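PDB 3BX4: snaclec rhodocytin subunit alpha from Agkistrodon rhodostoma, which triggers platelet activation and aggregation by binding the C-type lectin-like receptor CLEC1B (CLEC2) on the platelet surface. Local coordinates for residues 28-33 / 40-45. Residues are numbered along the deposited sequence; the frame is centred on the assembly and turned at random.
Sequences EAEKFC and AHLASI
OE2 of Glu-30 meets the imidazole of His-41 at its edge, in the ring plane, and the carboxylate and ring planes lie 28° apart. ND1 of His-41 is 2.7 Å from OE2 of Glu-30, and the syn lone pair of that oxygen accepts its hydrogen. The other oxygen, OE1 of Glu-30, takes the backbone N-H of Leu-42 at 2.8 Å, this donor standing 33° out of the carboxylate plane. Two N-H groups from successive residues thus fix the rotation of the carboxylate, and a polar side chain of a different protein chain also hydrogen-bonds to OE1 of Glu-30. CG of Glu-30 stands opposite the backbone N, and a bend at chi2 (72°) brings the carboxylate to the strand. CD2 of Leu-42 packs 3.9 Å from both CB of Ala-29 and SG of Cys-33. CB of Cys-33 lies 3.6 Å from C of His-41, and the carbonyl O of Cys-33 takes a weak hydrogen bond from N of Ala-40. Helix 26-34 thus packs on strand 41-42 of the C-type lectin fold; that strand pairs antiparallel with strand 127-133, to which the disulfide Cys-33–Cys-131 ties the helix, while Phe-129 backs Ala-29 and Leu-42.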
loop_
_atom_site.group_PDB
_atom_site.type_symbol
_atom_site.label_atom_id
_atom_site.label_comp_id
_atom_site.label_asym_id
_atom_site.label_seq_id
_atom_site.Cartn_x
_atom_site.Cartn_y
_atom_site.Cartn_z
ATOM N N GLU C 28 9.359 4.531 0.391
ATOM C CA GLU C 28 10.734 4.721 -0.022
ATOM C C GLU C 28 11.717 4.730 1.155
ATOM O O GLU C 28 12.851 4.283 1.019
ATOM C CB GLU C 28 10.893 6.070 -0.782
ATOM C CG GLU C 28 10.256 5.972 -2.159
ATOM C CD GLU C 28 10.138 4.556 -2.635
ATOM O OE1 GLU C 28 11.197 3.962 -2.911
ATOM O OE2 GLU C 28 9.000 4.031 -2.724
ATOM N N ALA C 29 11.272 5.252 2.289
ATOM C CA ALA C 29 12.097 5.323 3.468
ATOM C C ALA C 29 12.341 3.901 3.979
ATOM O O ALA C 29 13.505 3.542 4.225
ATOM C CB ALA C 29 11.408 6.152 4.525
ATOM N N GLU C 30 11.282 3.129 4.075
ATOM C CA GLU C 30 11.442 1.690 4.491
ATOM C C GLU C 30 12.374 0.963 3.535
ATOM O O GLU C 30 13.255 0.222 3.974
ATOM C CB GLU C 30 10.066 0.992 4.599
ATOM C CG GLU C 30 10.140 -0.532 4.907
ATOM C CD GLU C 30 10.574 -0.870 6.313
ATOM O OE1 GLU C 30 10.656 -0.015 7.228
ATOM O OE2 GLU C 30 10.829 -2.094 6.504
ATOM N N LYS C 31 12.193 1.142 2.225
ATOM C CA LYS C 31 13.120 0.545 1.207
ATOM C C LYS C 31 14.574 0.964 1.396
ATOM O O LYS C 31 15.518 0.200 1.300
ATOM C CB LYS C 31 12.684 0.873 -0.265
ATOM C CG LYS C 31 11.378 0.240 -0.667
ATOM C CD LYS C 31 11.247 0.045 -2.164
ATOM C CE LYS C 31 11.585 1.190 -2.986
ATOM N NZ LYS C 31 10.907 0.956 -4.361
ATOM N N PHE C 32 14.798 2.265 1.646
ATOM C CA PHE C 32 16.111 2.739 1.903
ATOM C C PHE C 32 16.740 2.124 3.152
ATOM O O PHE C 32 17.858 1.721 3.098
ATOM C CB PHE C 32 16.079 4.290 2.002
ATOM C CG PHE C 32 17.386 4.910 2.313
ATOM C CD1 PHE C 32 18.195 5.420 1.282
ATOM C CD2 PHE C 32 17.789 5.090 3.644
ATOM C CE1 PHE C 32 19.411 6.041 1.587
ATOM C CE2 PHE C 32 19.012 5.681 3.971
ATOM C CZ PHE C 32 19.822 6.192 2.910
ATOM N N CYS C 33 15.949 1.955 4.225
ATOM C CA CYS C 33 16.496 1.359 5.394
ATOM C C CYS C 33 16.880 -0.102 5.106
ATOM O O CYS C 33 17.938 -0.522 5.599
ATOM C CB CYS C 33 15.462 1.382 6.488
ATOM S SG CYS C 33 15.099 3.051 7.179
ATOM N N ALA C 40 18.279 -2.807 7.528
ATOM C CA ALA C 40 17.575 -2.074 8.601
ATOM C C ALA C 40 16.068 -1.911 8.278
ATOM O O ALA C 40 15.621 -2.296 7.200
ATOM C CB ALA C 40 18.289 -0.672 8.796
ATOM N N HIS C 41 15.299 -1.282 9.146
ATOM C CA HIS C 41 13.931 -0.957 8.878
ATOM C C HIS C 41 13.669 0.375 9.465
ATOM O O HIS C 41 14.427 0.834 10.296
ATOM C CB HIS C 41 12.983 -1.851 9.697
ATOM C CG HIS C 41 12.971 -3.290 9.213
ATOM N ND1 HIS C 41 12.151 -3.685 8.178
ATOM C CD2 HIS C 41 13.667 -4.397 9.603
ATOM C CE1 HIS C 41 12.340 -4.986 7.949
ATOM N NE2 HIS C 41 13.273 -5.428 8.780
ATOM N N LEU C 42 12.567 0.981 9.070
ATOM C CA LEU C 42 12.093 2.186 9.810
ATOM C C LEU C 42 11.993 1.857 11.277
ATOM O O LEU C 42 11.587 0.704 11.646
ATOM C CB LEU C 42 10.742 2.694 9.324
ATOM C CG LEU C 42 10.841 3.432 7.969
ATOM C CD1 LEU C 42 9.459 3.692 7.461
ATOM C CD2 LEU C 42 11.734 4.779 8.181
ATOM N N ALA C 43 12.354 2.764 12.145
ATOM C CA ALA C 43 12.468 2.435 13.604
ATOM C C ALA C 43 11.153 1.995 14.240
ATOM O O ALA C 43 10.118 2.635 14.102
ATOM C CB ALA C 43 13.087 3.643 14.396
ATOM N N SER C 44 11.212 0.867 14.986
ATOM C CA SER C 44 10.166 0.546 15.952
ATOM C C SER C 44 10.562 1.176 17.305
ATOM O O SER C 44 11.759 1.371 17.572
ATOM C CB SER C 44 10.005 -0.980 16.086
ATOM O OG SER C 44 11.265 -1.622 16.118
ATOM N N ILE C 45 9.575 1.524 18.117
ATOM C CA ILE C 45 9.777 2.218 19.403
ATOM C C ILE C 45 9.108 1.326 20.446
ATOM O O ILE C 45 7.903 1.234 20.411
ATOM C CB ILE C 45 9.080 3.582 19.418
ATOM C CG1 ILE C 45 9.721 4.449 18.307
ATOM C CG2 ILE C 45 9.166 4.214 20.826
ATOM C CD1 ILE C 45 9.315 5.869 18.169
#